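Local coordinates for putative glycosyltransferase (Mannosyltransferase) involved in glycosylating the PBCV-1 major capsid protein (PDB 2P6W) that probably transfers a sugar from a nucleotide-sugar donor during glycosylation of the viral major capsid protein, through an N-terminal domain that binds manganese, at residues 29-34 with 88-93; 92-97 with 191-196; 117-122 with 156-161. All blocks are in the same frame, centred on the assembly; numbering follows the deposited sequence.

Contact 1 of 3, residues 29-34 with 88-93; sequences VEEYCS and KNKNKP
Glu31 and Tyr32, on successive positions of helix 20-36, join this helix to the loop that follows strand 83-85 through one salt bridge and one tyrosine-to-carbonyl hydrogen bond. Tyr32 does most of the work. Its CG is anti to the backbone N (chi1 -178°), and the ring reaches the loop backbone with its edge: Tyr32 CD1 lies 3.2 Å from Lys90 O, near the ring plane, and Tyr32 OH donates a 2.7 Å hydrogen bond to Lys92 O. That donor sits in the carbonyl plane on a lone pair, with a C=O...OH angle of 142°, so the bond fixes where the buried phenol ends. The carbonyl of Lys90 is also engaged, accepting a hydrogen bond from His36 one turn further along the helix. Closer to solvent, the extended side chains of Glu31 and Lys90 cross obliquely, and Lys90 NZ meets Glu31 OE2 on its syn side at 2.8 Å, 19° out of the carboxylate plane. A type I beta turn from Asn89 to Lys92, closed by the 3.0 Å bond from Lys92 N to Asn89 O, shapes the loop and presents the carbonyls of Lys90 and Lys92 to the edge of the same ring. Tyr32 also packs on Ile10 of strand 8-13 and on Ile94 and Leu192. This polar helix-to-loop junction, away from the annotated sites, lies in the N-terminal, nucleotide-binding half of the GT-A-type glycosyltransferase domain.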
loop_
_atom_site.group_PDB
_atom_site.type_symbol
_atom_site.label_atom_id
_atom_site.label_comp_id
_atom_site.label_asym_id
_atom_site.label_seq_id
_atom_site.Cartn_x
_atom_site.Cartn_y
_atom_site.Cartn_z
ATOM N N VAL A 29 4.642 -11.283 2.390
ATOM C CA VAL A 29 3.244 -10.949 2.094
ATOM C C VAL A 29 2.479 -12.162 1.557
ATOM O O VAL A 29 1.350 -12.438 2.002
ATOM C CB VAL A 29 3.122 -9.711 1.193
ATOM C CG1 VAL A 29 1.646 -9.370 0.905
ATOM C CG2 VAL A 29 3.791 -8.510 1.853
ATOM N N GLU A 30 3.088 -12.902 0.632
ATOM C CA GLU A 30 2.437 -14.093 0.083
ATOM C C GLU A 30 2.130 -15.095 1.216
ATOM O O GLU A 30 1.023 -15.669 1.297
ATOM C CB GLU A 30 3.308 -14.731 -1.009
ATOM C CG GLU A 30 2.579 -15.838 -1.779
ATOM C CD GLU A 30 3.102 -16.077 -3.196
ATOM O OE1 GLU A 30 4.219 -15.623 -3.538
ATOM O OE2 GLU A 30 2.366 -16.734 -3.980
ATOM N N GLU A 31 3.104 -15.275 2.109
ATOM C CA GLU A 31 2.925 -16.202 3.216
ATOM C C GLU A 31 1.762 -15.727 4.064
ATOM O O GLU A 31 0.884 -16.504 4.447
ATOM C CB GLU A 31 4.172 -16.268 4.103
ATOM C CG GLU A 31 3.970 -17.214 5.281
ATOM C CD GLU A 31 4.979 -17.027 6.394
ATOM O OE1 GLU A 31 5.770 -16.048 6.357
ATOM O OE2 GLU A 31 4.963 -17.871 7.325
ATOM N N TYR A 32 1.771 -14.429 4.364
ATOM C CA TYR A 32 0.714 -13.864 5.192
ATOM C C TYR A 32 -0.674 -14.108 4.576
ATOM O O TYR A 32 -1.626 -14.498 5.269
ATOM C CB TYR A 32 0.983 -12.374 5.408
ATOM C CG TYR A 32 -0.045 -11.712 6.301
ATOM C CD1 TYR A 32 -0.069 -11.963 7.678
ATOM C CD2 TYR A 32 -0.990 -10.828 5.762
ATOM C CE1 TYR A 32 -1.029 -11.359 8.504
ATOM C CE2 TYR A 32 -1.949 -10.233 6.565
ATOM C CZ TYR A 32 -1.970 -10.501 7.937
ATOM O OH TYR A 32 -2.929 -9.909 8.733
ATOM N N CYS A 33 -0.799 -13.895 3.269
ATOM C CA CYS A 33 -2.061 -14.155 2.588
ATOM C C CYS A 33 -2.507 -15.615 2.722
ATOM O O CYS A 33 -3.682 -15.890 2.961
ATOM C CB CYS A 33 -1.966 -13.763 1.127
ATOM S SG CYS A 33 -1.883 -11.966 0.913
ATOM N N SER A 34 -1.550 -16.537 2.600
ATOM C CA SER A 34 -1.854 -17.965 2.704
ATOM C C SER A 34 -2.391 -18.317 4.099
ATOM O O SER A 34 -3.289 -19.156 4.234
ATOM C CB SER A 34 -0.617 -18.809 2.359
ATOM O OG SER A 34 0.312 -18.833 3.434
ATOM N N LYS A 88 6.433 -11.368 13.910
ATOM C CA LYS A 88 5.861 -11.543 15.255
ATOM C C LYS A 88 4.330 -11.535 15.210
ATOM O O LYS A 88 3.667 -12.151 16.066
ATOM C CB LYS A 88 6.371 -10.465 16.232
ATOM C CG LYS A 88 5.732 -10.549 17.630
ATOM C CD LYS A 88 5.921 -9.268 18.435
ATOM C CE LYS A 88 5.092 -9.275 19.723
ATOM N NZ LYS A 88 3.620 -9.395 19.471
ATOM N N ASN A 89 3.778 -10.865 14.197
ATOM C CA ASN A 89 2.335 -10.690 14.077
ATOM C C ASN A 89 1.667 -11.353 12.869
ATOM O O ASN A 89 0.486 -11.128 12.599
ATOM C CB ASN A 89 1.969 -9.208 14.149
ATOM C CG ASN A 89 1.933 -8.702 15.565
ATOM O OD1 ASN A 89 2.309 -7.567 15.849
ATOM N ND2 ASN A 89 1.525 -9.570 16.481
ATOM N N LYS A 90 2.411 -12.199 12.165
ATOM C CA LYS A 90 1.911 -12.810 10.936
ATOM C C LYS A 90 0.688 -13.713 11.143
ATOM O O LYS A 90 -0.083 -13.932 10.206
ATOM C CB LYS A 90 3.037 -13.571 10.215
ATOM C CG LYS A 90 3.382 -14.888 10.888
ATOM C CD LYS A 90 4.377 -15.711 10.056
ATOM C CE LYS A 90 4.464 -17.116 10.631
ATOM N NZ LYS A 90 5.579 -17.890 10.022
ATOM N N ASN A 91 0.493 -14.223 12.362
ATOM C CA ASN A 91 -0.675 -15.061 12.632
ATOM C C ASN A 91 -1.926 -14.271 13.028
ATOM O O ASN A 91 -2.954 -14.854 13.392
ATOM C CB ASN A 91 -0.356 -16.156 13.667
ATOM C CG ASN A 91 0.704 -17.122 13.179
ATOM O OD1 ASN A 91 1.719 -17.336 13.846
ATOM N ND2 ASN A 91 0.477 -17.706 12.003
ATOM N N LYS A 92 -1.853 -12.946 12.927
ATOM C CA LYS A 92 -2.995 -12.108 13.282
ATOM C C LYS A 92 -3.620 -11.492 12.039
ATOM O O LYS A 92 -2.899 -10.914 11.212
ATOM C CB LYS A 92 -2.577 -11.008 14.252
ATOM C CG LYS A 92 -2.099 -11.521 15.610
ATOM C CD LYS A 92 -1.564 -10.379 16.433
ATOM C CE LYS A 92 -1.113 -10.827 17.824
ATOM N NZ LYS A 92 -0.475 -9.685 18.561
ATOM N N PRO A 93 -4.960 -11.597 11.902
ATOM C CA PRO A 93 -5.613 -11.110 10.687
ATOM C C PRO A 93 -5.687 -9.595 10.668
ATOM O O PRO A 93 -5.599 -8.949 11.716
ATOM C CB PRO A 93 -7.015 -11.700 10.776
ATOM C CG PRO A 93 -7.281 -11.779 12.261
ATOM C CD PRO A 93 -5.937 -12.145 12.867
#

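Contact 2 of 3, residues 92-97 with 191-196; sequences KPITSF and ALFVHM. With MN (manganese (II) ion), chain B.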
loop_
_atom_site.group_PDB
_atom_site.type_symbol
_atom_site.label_atom_id
_atom_site.label_comp_id
_atom_site.label_asym_id
_atom_site.label_seq_id
_atom_site.Cartn_x
_atom_site.Cartn_y
_atom_site.Cartn_z
ATOM N N LYS A 92 -1.853 -12.946 12.927
ATOM C CA LYS A 92 -2.995 -12.108 13.282
ATOM C C LYS A 92 -3.620 -11.492 12.039
ATOM O O LYS A 92 -2.899 -10.914 11.212
ATOM C CB LYS A 92 -2.577 -11.008 14.252
ATOM C CG LYS A 92 -2.099 -11.521 15.610
ATOM C CD LYS A 92 -1.564 -10.379 16.433
ATOM C CE LYS A 92 -1.113 -10.827 17.824
ATOM N NZ LYS A 92 -0.475 -9.685 18.561
ATOM N N PRO A 93 -4.960 -11.597 11.902
ATOM C CA PRO A 93 -5.613 -11.110 10.687
ATOM C C PRO A 93 -5.687 -9.595 10.668
ATOM O O PRO A 93 -5.599 -8.949 11.716
ATOM C CB PRO A 93 -7.015 -11.700 10.776
ATOM C CG PRO A 93 -7.281 -11.779 12.261
ATOM C CD PRO A 93 -5.937 -12.145 12.867
ATOM N N ILE A 94 -5.878 -9.044 9.474
ATOM C CA ILE A 94 -5.905 -7.602 9.283
ATOM C C ILE A 94 -6.994 -6.966 10.135
ATOM O O ILE A 94 -6.835 -5.858 10.649
ATOM C CB ILE A 94 -6.143 -7.272 7.794
ATOM C CG1 ILE A 94 -4.866 -7.532 6.975
ATOM C CG2 ILE A 94 -6.653 -5.833 7.634
ATOM C CD1 ILE A 94 -5.105 -7.567 5.454
ATOM N N THR A 95 -8.099 -7.695 10.273
ATOM C CA THR A 95 -9.276 -7.231 10.991
ATOM C C THR A 95 -9.059 -7.164 12.508
ATOM O O THR A 95 -9.889 -6.589 13.223
ATOM C CB THR A 95 -10.503 -8.079 10.608
ATOM O OG1 THR A 95 -10.150 -9.466 10.662
ATOM C CG2 THR A 95 -10.940 -7.730 9.175
ATOM N N SER A 96 -7.950 -7.724 13.008
ATOM C CA SER A 96 -7.600 -7.530 14.414
ATOM C C SER A 96 -7.005 -6.142 14.658
ATOM O O SER A 96 -6.900 -5.704 15.807
ATOM C CB SER A 96 -6.647 -8.619 14.926
ATOM O OG SER A 96 -5.405 -8.558 14.244
ATOM N N PHE A 97 -6.616 -5.463 13.569
ATOM C CA PHE A 97 -5.907 -4.172 13.639
ATOM C C PHE A 97 -6.747 -3.002 13.137
ATOM O O PHE A 97 -6.460 -1.842 13.458
ATOM C CB PHE A 97 -4.616 -4.232 12.809
ATOM C CG PHE A 97 -3.579 -5.163 13.375
ATOM C CD1 PHE A 97 -2.678 -4.723 14.353
ATOM C CD2 PHE A 97 -3.509 -6.474 12.940
ATOM C CE1 PHE A 97 -1.732 -5.593 14.891
ATOM C CE2 PHE A 97 -2.552 -7.349 13.457
ATOM C CZ PHE A 97 -1.665 -6.909 14.426
ATOM N N ALA A 191 3.919 -3.956 15.230
ATOM C CA ALA A 191 3.201 -3.614 14.001
ATOM C C ALA A 191 2.737 -4.866 13.261
ATOM O O ALA A 191 3.234 -5.960 13.519
ATOM C CB ALA A 191 4.098 -2.768 13.092
ATOM N N LEU A 192 1.789 -4.699 12.344
ATOM C CA LEU A 192 1.500 -5.730 11.363
ATOM C C LEU A 192 2.320 -5.427 10.107
ATOM O O LEU A 192 3.091 -6.273 9.660
ATOM C CB LEU A 192 0.017 -5.767 11.009
ATOM C CG LEU A 192 -0.343 -6.776 9.907
ATOM C CD1 LEU A 192 0.041 -8.218 10.315
ATOM C CD2 LEU A 192 -1.864 -6.644 9.600
ATOM N N PHE A 193 2.130 -4.226 9.542
ATOM C CA PHE A 193 2.864 -3.807 8.329
ATOM C C PHE A 193 3.974 -2.811 8.658
ATOM O O PHE A 193 3.720 -1.737 9.200
ATOM C CB PHE A 193 1.895 -3.195 7.300
ATOM C CG PHE A 193 0.841 -4.161 6.828
ATOM C CD1 PHE A 193 1.197 -5.442 6.418
ATOM C CD2 PHE A 193 -0.506 -3.796 6.802
ATOM C CE1 PHE A 193 0.233 -6.358 5.976
ATOM C CE2 PHE A 193 -1.462 -4.689 6.364
ATOM C CZ PHE A 193 -1.092 -5.981 5.956
ATOM N N VAL A 194 5.208 -3.198 8.337
ATOM C CA VAL A 194 6.373 -2.391 8.638
ATOM C C VAL A 194 6.862 -1.768 7.325
ATOM O O VAL A 194 7.040 -2.462 6.328
ATOM C CB VAL A 194 7.490 -3.243 9.277
ATOM C CG1 VAL A 194 8.727 -2.387 9.538
ATOM C CG2 VAL A 194 6.999 -3.891 10.576
ATOM N N HIS A 195 7.087 -0.460 7.312
ATOM C CA HIS A 195 7.309 0.230 6.052
ATOM C C HIS A 195 8.727 0.826 6.001
ATOM O O HIS A 195 9.053 1.717 6.766
ATOM C CB HIS A 195 6.226 1.300 5.872
ATOM C CG HIS A 195 6.317 2.071 4.591
ATOM N ND1 HIS A 195 5.462 3.118 4.297
ATOM C CD2 HIS A 195 7.146 1.947 3.522
ATOM C CE1 HIS A 195 5.763 3.603 3.101
ATOM N NE2 HIS A 195 6.786 2.917 2.613
ATOM N N MET A 196 9.578 0.268 5.147
ATOM C CA MET A 196 10.952 0.770 5.000
ATOM C C MET A 196 10.993 2.004 4.096
ATOM O O MET A 196 11.631 2.005 3.042
ATOM C CB MET A 196 11.864 -0.341 4.458
ATOM C CG MET A 196 11.920 -1.606 5.319
ATOM S SD MET A 196 12.965 -2.872 4.536
ATOM C CE MET A 196 12.010 -3.221 3.055
HETATM MN MN MN B . 7.343 2.992 0.363
#
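The chain at 92-97 has helical backbone angles at 94-96 without forming a regular helix and meets the start of the other segment, just ahead of strand 193-195, where the CA atoms of Phe97 and Leu192 stand 7.9 Å apart. Leu192 is the centre of the contact. Its CB lies over the middle of the Phe97 ring, 3.9 Å from the centroid and 12° off the normal, a CH-pi contact. Chi1 (176°) sets Leu192 CG anti to the backbone N; Leu192 CD2 approaches Phe97 CD2 at 3.7 Å. Leu192 CD2 also touches Ile94 CG1 at 4.1 Å, the two side chains crossing at about a right angle. Ile94 CG1 is also 4.2 Å from Phe193 CZ, and CG of Leu192 lies over the centre of the Phe193 ring. The cluster lies at the start of strand 193-195, which leads into the metal site of the GT-A fold: His195 NE2 binds the manganese ion at 2.3 Å, together with Asp80 and Asp82 of the DxD motif. The other imidazole nitrogen, ND1, is hydrogen-bonded to Asn178 OD1, a second-shell bond consistent with holding the ring so that NE2 faces the metal. Within 92-97 the turn is closed at Pro93 O, gripped by two donors of one residue, Ser96 OG at 2.6 Å and Ser96 N at 2.9 Å. Phe193 also packs on Leu77 and Leu79 of strand 75-79.

Contact 3 of 3, residues 117-122 with 156-161; sequences SYPINT and TVYEYV
The loop between strands 107-110 and 124-128, probably bordering the active-site cleft of the GT-A fold, packs here against helix 153-164 through Tyr118, Pro119 and Ile120. Tyr118 OH donates a 2.6 Å hydrogen bond to Glu159 OE2, reaching it on the anti side and 24° out of the carboxylate plane. Phenol ring and carboxylate are nearly coplanar, 21° apart. Tyr158 lies against all three loop residues: Pro119 CB lies over one face of its ring, 3.8 Å from the centroid and offset toward the rim, in a CH-pi contact, while Tyr118 CE2 touches Tyr158 CB at 3.7 Å. Deeper in, Ile120 CD1 meets both Val157 CG1 and Tyr158 CB, each at 3.8 Å. The helix widens at this point into a pi-type turn, where Thr156 O accepts from both Tyr160 N and Val161 N. Thr122 OG1 bonds to Glu153, and Asn121 ND2 to Glu112, which also takes the backbone N of Ser117 and Tyr118. The helix also lies against helix 132-140 through Tyr160 and Val161, while Thr122 and Thr156 touch helix 52-57.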
loop_
_atom_site.group_PDB
_atom_site.type_symbol
_atom_site.label_atom_id
_atom_site.label_comp_id
_atom_site.label_asym_id
_atom_site.label_seq_id
_atom_site.Cartn_x
_atom_site.Cartn_y
_atom_site.Cartn_z
ATOM N N SER A 117 6.163 14.111 5.791
ATOM C CA SER A 117 6.142 15.355 5.016
ATOM C C SER A 117 4.804 15.586 4.322
ATOM O O SER A 117 4.652 16.564 3.614
ATOM C CB SER A 117 7.267 15.373 3.987
ATOM O OG SER A 117 7.194 14.214 3.193
ATOM N N TYR A 118 3.835 14.707 4.556
ATOM C CA TYR A 118 2.532 14.811 3.880
ATOM C C TYR A 118 1.403 14.284 4.797
ATOM O O TYR A 118 1.652 13.452 5.693
ATOM C CB TYR A 118 2.589 14.059 2.535
ATOM C CG TYR A 118 1.486 14.508 1.593
ATOM C CD1 TYR A 118 1.523 15.780 1.013
ATOM C CD2 TYR A 118 0.393 13.693 1.324
ATOM C CE1 TYR A 118 0.508 16.215 0.174
ATOM C CE2 TYR A 118 -0.625 14.117 0.473
ATOM C CZ TYR A 118 -0.559 15.384 -0.090
ATOM O OH TYR A 118 -1.580 15.831 -0.899
ATOM N N PRO A 119 0.161 14.814 4.646
ATOM C CA PRO A 119 -0.884 14.332 5.566
ATOM C C PRO A 119 -1.219 12.836 5.547
ATOM O O PRO A 119 -1.726 12.326 6.549
ATOM C CB PRO A 119 -2.117 15.145 5.169
ATOM C CG PRO A 119 -1.554 16.393 4.564
ATOM C CD PRO A 119 -0.319 15.932 3.805
ATOM N N ILE A 120 -0.961 12.155 4.430
ATOM C CA ILE A 120 -1.126 10.697 4.388
ATOM C C ILE A 120 0.086 10.056 3.725
ATOM O O ILE A 120 0.774 10.686 2.899
ATOM C CB ILE A 120 -2.449 10.240 3.676
ATOM C CG1 ILE A 120 -2.504 10.736 2.217
ATOM C CG2 ILE A 120 -3.661 10.734 4.435
ATOM C CD1 ILE A 120 -3.670 10.166 1.388
ATOM N N ASN A 121 0.336 8.795 4.086
ATOM C CA ASN A 121 1.354 8.014 3.402
ATOM C C ASN A 121 0.678 6.800 2.776
ATOM O O ASN A 121 0.160 5.940 3.499
ATOM C CB ASN A 121 2.429 7.596 4.402
ATOM C CG ASN A 121 3.516 6.774 3.769
ATOM O OD1 ASN A 121 3.267 5.675 3.252
ATOM N ND2 ASN A 121 4.753 7.263 3.862
ATOM N N THR A 122 0.682 6.740 1.438
ATOM C CA THR A 122 -0.097 5.721 0.730
ATOM C C THR A 122 0.710 4.466 0.395
ATOM O O THR A 122 0.310 3.681 -0.468
ATOM C CB THR A 122 -0.753 6.287 -0.553
ATOM O OG1 THR A 122 0.245 6.922 -1.359
ATOM C CG2 THR A 122 -1.887 7.284 -0.204
ATOM N N THR A 156 -2.693 12.933 -5.118
ATOM C CA THR A 156 -3.935 12.822 -5.884
ATOM C C THR A 156 -5.046 12.248 -5.011
ATOM O O THR A 156 -6.185 12.730 -5.026
ATOM C CB THR A 156 -3.730 11.970 -7.134
ATOM O OG1 THR A 156 -2.621 12.518 -7.866
ATOM C CG2 THR A 156 -5.012 11.961 -7.990
ATOM N N VAL A 157 -4.728 11.206 -4.257
ATOM C CA VAL A 157 -5.702 10.673 -3.320
ATOM C C VAL A 157 -6.138 11.744 -2.316
ATOM O O VAL A 157 -7.332 11.978 -2.124
ATOM C CB VAL A 157 -5.150 9.404 -2.606
ATOM C CG1 VAL A 157 -6.039 9.019 -1.413
ATOM C CG2 VAL A 157 -5.089 8.253 -3.578
ATOM N N TYR A 158 -5.185 12.396 -1.666
ATOM C CA TYR A 158 -5.538 13.338 -0.616
ATOM C C TYR A 158 -6.258 14.615 -1.103
ATOM O O TYR A 158 -7.208 15.104 -0.443
ATOM C CB TYR A 158 -4.307 13.681 0.225
ATOM C CG TYR A 158 -4.651 14.395 1.504
ATOM C CD1 TYR A 158 -5.277 13.723 2.555
ATOM C CD2 TYR A 158 -4.360 15.760 1.661
ATOM C CE1 TYR A 158 -5.584 14.385 3.742
ATOM C CE2 TYR A 158 -4.662 16.423 2.847
ATOM C CZ TYR A 158 -5.282 15.738 3.866
ATOM O OH TYR A 158 -5.586 16.383 5.044
ATOM N N GLU A 159 -5.793 15.155 -2.225
ATOM C CA GLU A 159 -6.240 16.470 -2.707
ATOM C C GLU A 159 -7.225 16.454 -3.872
ATOM O O GLU A 159 -7.904 17.482 -4.122
ATOM C CB GLU A 159 -5.041 17.331 -3.069
ATOM C CG GLU A 159 -4.132 17.654 -1.872
ATOM C CD GLU A 159 -2.963 18.542 -2.243
ATOM O OE1 GLU A 159 -3.149 19.441 -3.093
ATOM O OE2 GLU A 159 -1.852 18.329 -1.698
ATOM N N TYR A 160 -7.285 15.337 -4.602
ATOM C CA TYR A 160 -8.261 15.195 -5.679
ATOM C C TYR A 160 -9.418 14.283 -5.247
ATOM O O TYR A 160 -10.589 14.651 -5.369
ATOM C CB TYR A 160 -7.609 14.665 -6.962
ATOM C CG TYR A 160 -8.502 14.766 -8.167
ATOM C CD1 TYR A 160 -8.458 15.890 -8.985
ATOM C CD2 TYR A 160 -9.395 13.745 -8.484
ATOM C CE1 TYR A 160 -9.288 15.994 -10.081
ATOM C CE2 TYR A 160 -10.228 13.837 -9.582
ATOM C CZ TYR A 160 -10.172 14.957 -10.377
ATOM O OH TYR A 160 -10.999 15.068 -11.478
ATOM N N VAL A 161 -9.090 13.100 -4.737
ATOM C CA VAL A 161 -10.147 12.125 -4.431
ATOM C C VAL A 161 -10.923 12.510 -3.180
ATOM O O VAL A 161 -12.158 12.603 -3.193
ATOM C CB VAL A 161 -9.593 10.684 -4.275
ATOM C CG1 VAL A 161 -10.685 9.730 -3.824
ATOM C CG2 VAL A 161 -9.016 10.203 -5.612
#

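From the N terminus, helix 20-36 comes first, and contact 1 closes the loop that runs from it through strands 39-43, 75-79 and 83-85 to residues 88-93. Contact 2 begins where contact 1 ends, sharing Lys92 and Pro93, and closes a much longer loop onto the start of strand 193-195; the two touch, Tyr32 OH lying 3.5 Å from Leu192 CD2. Nested inside that loop, contact 3 closes a shorter one through strand 124-128 and helix 132-140, tying the loop before strand 124-128 to helix 153-164, about 27 Å between centres from contact 1. It meets contact 2 where Asn121 OD1 is 3.2 Å from His195 CE1, beside the manganese site.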